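Local coordinates for protein putative alpha-L-fucosidase (Bacteroides thetaiotaomicron, PDB 4H41) that is a putative alpha-L-fucosidase, probably a glycoside hydrolase that acts on host glycans, at residues F118-S123 with E137-V142. Sequence-based numbering, arbitrary orientation.
Sequences FGLYDS and EDNKYV
CG of Asn139 lies anti to its carbonyl carbon (chi1 -83°), and its amide reaches the backbone of Tyr121. CB of Tyr121 points toward the helix, and CG lies anti to the backbone N (chi1 174°), which sets the ring edge beside Asp138. The amide of Asn139 grips both polar backbone atoms of Tyr121. Tyr121 N donates to Asn139 OD1 at 2.8 Å, in the carbonyl plane and on a lone pair. Asn139 ND2 returns a nearly straight bond to Tyr121 O at 2.9 Å, with an N-H...O angle of 171°. ND2 also bonds to Glu135 O, which helps hold the flat amide in its rotation. Leu120 CB packs against Asn139 OD1. An alanine in place of Asn139 would probably leave Tyr121 N and O without their buried mates and open a gap beside Leu120.

Around this pair, Asp138 OD2 lies at the edge of the Tyr121 ring, 3.5 Å from CE2. OD2 of Asp138 also forms a salt bridge with Arg125, and OD1 bonds to Tyr88 OH, while Tyr121 OH bonds to Arg79 O. Val142 reaches two aromatic residues: CG1 sits at the edge of the Phe118 ring, 3.9 Å from CE2, and CG2 touches Tyr121 CB. The contact ties the C-terminal end of strand 115-119 and its following loop to helix 136-151, as part of a beta-alpha unit of the TIM barrel.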
ATOM      1  N   PHE B 118       9.666  -2.498  28.224  1.00 18.05           N
ATOM      2  CA  PHE B 118      10.289  -1.290  27.704  1.00 16.81           C
ATOM      3  C   PHE B 118      11.364  -1.633  26.683  1.00 20.03           C
ATOM      4  O   PHE B 118      12.340  -2.270  27.020  1.00 20.14           O
ATOM      5  CB  PHE B 118      10.910  -0.506  28.885  1.00 19.28           C
ATOM      6  CG  PHE B 118      11.520   0.801  28.451  1.00 21.36           C
ATOM      7  CD1 PHE B 118      10.744   1.943  28.350  1.00 23.10           C
ATOM      8  CD2 PHE B 118      12.861   0.876  28.089  1.00 20.64           C
ATOM      9  CE1 PHE B 118      11.308   3.149  27.950  1.00 24.22           C
ATOM     10  CE2 PHE B 118      13.437   2.099  27.717  1.00 23.72           C
ATOM     11  CZ  PHE B 118      12.659   3.222  27.662  1.00 21.62           C
ATOM     12  N   GLY B 119      11.183  -1.199  25.448  1.00 17.60           N
ATOM     13  CA  GLY B 119      12.177  -1.403  24.402  1.00 16.81           C
ATOM     14  C   GLY B 119      13.314  -0.405  24.505  1.00 22.00           C
ATOM     15  O   GLY B 119      13.083   0.809  24.619  1.00 20.73           O
ATOM     16  N   LEU B 120      14.546  -0.883  24.375  1.00 19.34           N
ATOM     17  CA  LEU B 120      15.698  -0.002  24.467  1.00 21.15           C
ATOM     18  C   LEU B 120      15.796   0.929  23.269  1.00 22.51           C
ATOM     19  O   LEU B 120      15.196   0.715  22.214  1.00 18.92           O
ATOM     20  CB  LEU B 120      16.997  -0.827  24.639  1.00 21.61           C
ATOM     21  CG  LEU B 120      17.087  -1.665  25.918  1.00 24.26           C
ATOM     22  CD1 LEU B 120      18.465  -2.252  26.080  1.00 24.58           C
ATOM     23  CD2 LEU B 120      16.709  -0.821  27.167  1.00 27.10           C
ATOM     24  N   TYR B 121      16.574   1.989  23.464  1.00 20.33           N
ATOM     25  CA  TYR B 121      16.766   3.022  22.469  1.00 20.93           C
ATOM     26  C   TYR B 121      17.612   2.492  21.297  1.00 22.81           C
ATOM     27  O   TYR B 121      18.595   1.782  21.511  1.00 22.93           O
ATOM     28  CB  TYR B 121      17.436   4.244  23.128  1.00 19.30           C
ATOM     29  CG  TYR B 121      17.815   5.342  22.165  1.00 21.89           C
ATOM     30  CD1 TYR B 121      16.843   6.087  21.508  1.00 22.82           C
ATOM     31  CD2 TYR B 121      19.145   5.603  21.869  1.00 23.06           C
ATOM     32  CE1 TYR B 121      17.190   7.084  20.592  1.00 21.73           C
ATOM     33  CE2 TYR B 121      19.504   6.584  20.954  1.00 25.39           C
ATOM     34  CZ  TYR B 121      18.525   7.310  20.300  1.00 26.53           C
ATOM     35  OH  TYR B 121      18.946   8.224  19.372  1.00 24.70           O
ATOM     36  N   ASP B 122      17.257   2.899  20.091  1.00 18.88           N
ATOM     37  CA  ASP B 122      17.961   2.557  18.855  1.00 19.07           C
ATOM     38  C   ASP B 122      18.527   3.845  18.258  1.00 24.21           C
ATOM     39  O   ASP B 122      17.785   4.666  17.707  1.00 22.67           O
ATOM     40  CB  ASP B 122      16.995   1.849  17.895  1.00 20.05           C
ATOM     41  CG  ASP B 122      17.617   1.354  16.591  1.00 21.80           C
ATOM     42  OD1 ASP B 122      18.781   1.727  16.298  1.00 22.41           O
ATOM     43  OD2 ASP B 122      16.917   0.678  15.826  1.00 23.79           O
ATOM     44  N   SER B 123      19.846   4.035  18.355  1.00 23.14           N
ATOM     45  CA  SER B 123      20.466   5.289  17.883  1.00 24.22           C
ATOM     46  C   SER B 123      20.656   5.397  16.384  1.00 26.16           C
ATOM     47  O   SER B 123      20.962   6.494  15.922  1.00 25.18           O
ATOM     48  CB  SER B 123      21.842   5.493  18.525  1.00 29.47           C
ATOM     49  OG  SER B 123      22.837   4.677  17.919  1.00 29.00           O
ATOM     50  N   GLU B 137      26.172   2.860  24.827  1.00 28.76           N
ATOM     51  CA  GLU B 137      26.342   4.112  25.564  1.00 29.13           C
ATOM     52  C   GLU B 137      25.058   4.887  25.821  1.00 29.71           C
ATOM     53  O   GLU B 137      24.817   5.238  26.979  1.00 28.94           O
ATOM     54  CB  GLU B 137      27.355   5.027  24.892  1.00 32.04           C
ATOM     55  CG  GLU B 137      27.761   6.198  25.778  1.00 49.52           C
ATOM     56  CD  GLU B 137      29.114   6.799  25.457  1.00 88.79           C
ATOM     57  OE1 GLU B 137      29.476   6.843  24.259  1.00 91.58           O
ATOM     58  OE2 GLU B 137      29.806   7.237  26.405  1.00 94.78           O
ATOM     59  N   ASP B 138      24.258   5.174  24.807  1.00 26.70           N
ATOM     60  CA  ASP B 138      23.003   5.949  25.032  1.00 24.57           C
ATOM     61  C   ASP B 138      22.060   5.185  25.934  1.00 25.81           C
ATOM     62  O   ASP B 138      21.388   5.796  26.755  1.00 23.00           O
ATOM     63  CB  ASP B 138      22.286   6.279  23.730  1.00 25.86           C
ATOM     64  CG  ASP B 138      23.004   7.272  22.826  1.00 31.77           C
ATOM     65  OD1 ASP B 138      23.773   8.103  23.338  1.00 30.66           O
ATOM     66  OD2 ASP B 138      22.891   7.136  21.620  1.00 34.23           O
ATOM     67  N   ASN B 139      22.024   3.833  25.811  1.00 24.82           N
ATOM     68  CA  ASN B 139      21.139   3.050  26.654  1.00 23.98           C
ATOM     69  C   ASN B 139      21.599   3.059  28.108  1.00 25.37           C
ATOM     70  O   ASN B 139      20.740   2.913  28.959  1.00 26.24           O
ATOM     71  CB  ASN B 139      20.938   1.657  26.155  1.00 23.20           C
ATOM     72  CG  ASN B 139      19.888   1.639  25.095  1.00 25.62           C
ATOM     73  OD1 ASN B 139      18.701   1.970  25.354  1.00 23.10           O
ATOM     74  ND2 ASN B 139      20.291   1.388  23.869  1.00 22.83           N
ATOM     75  N   LYS B 140      22.891   3.323  28.418  1.00 24.17           N
ATOM     76  CA  LYS B 140      23.286   3.474  29.818  1.00 26.32           C
ATOM     77  C   LYS B 140      22.503   4.603  30.485  1.00 29.43           C
ATOM     78  O   LYS B 140      22.083   4.458  31.636  1.00 31.57           O
ATOM     79  CB  LYS B 140      24.789   3.735  29.978  1.00 28.03           C
ATOM     80  CG  LYS B 140      25.662   2.615  29.478  1.00 40.59           C
ATOM     81  CD  LYS B 140      27.052   2.720  30.036  1.00 54.82           C
ATOM     82  CE  LYS B 140      27.951   1.735  29.336  1.00 77.25           C
ATOM     83  NZ  LYS B 140      29.255   1.543  30.018  1.00 98.39           N
ATOM     84  N   TYR B 141      22.295   5.705  29.771  1.00 26.45           N
ATOM     85  CA  TYR B 141      21.560   6.857  30.293  1.00 26.61           C
ATOM     86  C   TYR B 141      20.070   6.625  30.245  1.00 28.46           C
ATOM     87  O   TYR B 141      19.379   6.985  31.187  1.00 28.73           O
ATOM     88  CB  TYR B 141      21.898   8.118  29.502  1.00 28.47           C
ATOM     89  CG  TYR B 141      23.341   8.511  29.656  1.00 34.72           C
ATOM     90  CD1 TYR B 141      23.757   9.310  30.717  1.00 39.53           C
ATOM     91  CD2 TYR B 141      24.305   8.034  28.783  1.00 36.35           C
ATOM     92  CE1 TYR B 141      25.093   9.670  30.870  1.00 40.71           C
ATOM     93  CE2 TYR B 141      25.645   8.367  28.935  1.00 39.64           C
ATOM     94  CZ  TYR B 141      26.040   9.181  29.985  1.00 51.52           C
ATOM     95  OH  TYR B 141      27.367   9.506  30.135  1.00 56.42           O
ATOM     96  N   VAL B 142      19.567   6.022  29.152  1.00 25.31           N
ATOM     97  CA  VAL B 142      18.137   5.754  28.988  1.00 23.30           C
ATOM     98  C   VAL B 142      17.645   4.802  30.065  1.00 26.98           C
ATOM     99  O   VAL B 142      16.626   5.086  30.702  1.00 27.47           O
ATOM    100  CB  VAL B 142      17.812   5.235  27.567  1.00 23.69           C
ATOM    101  CG1 VAL B 142      16.392   4.652  27.479  1.00 21.87           C
ATOM    102  CG2 VAL B 142      18.003   6.346  26.519  1.00 23.81           C
TER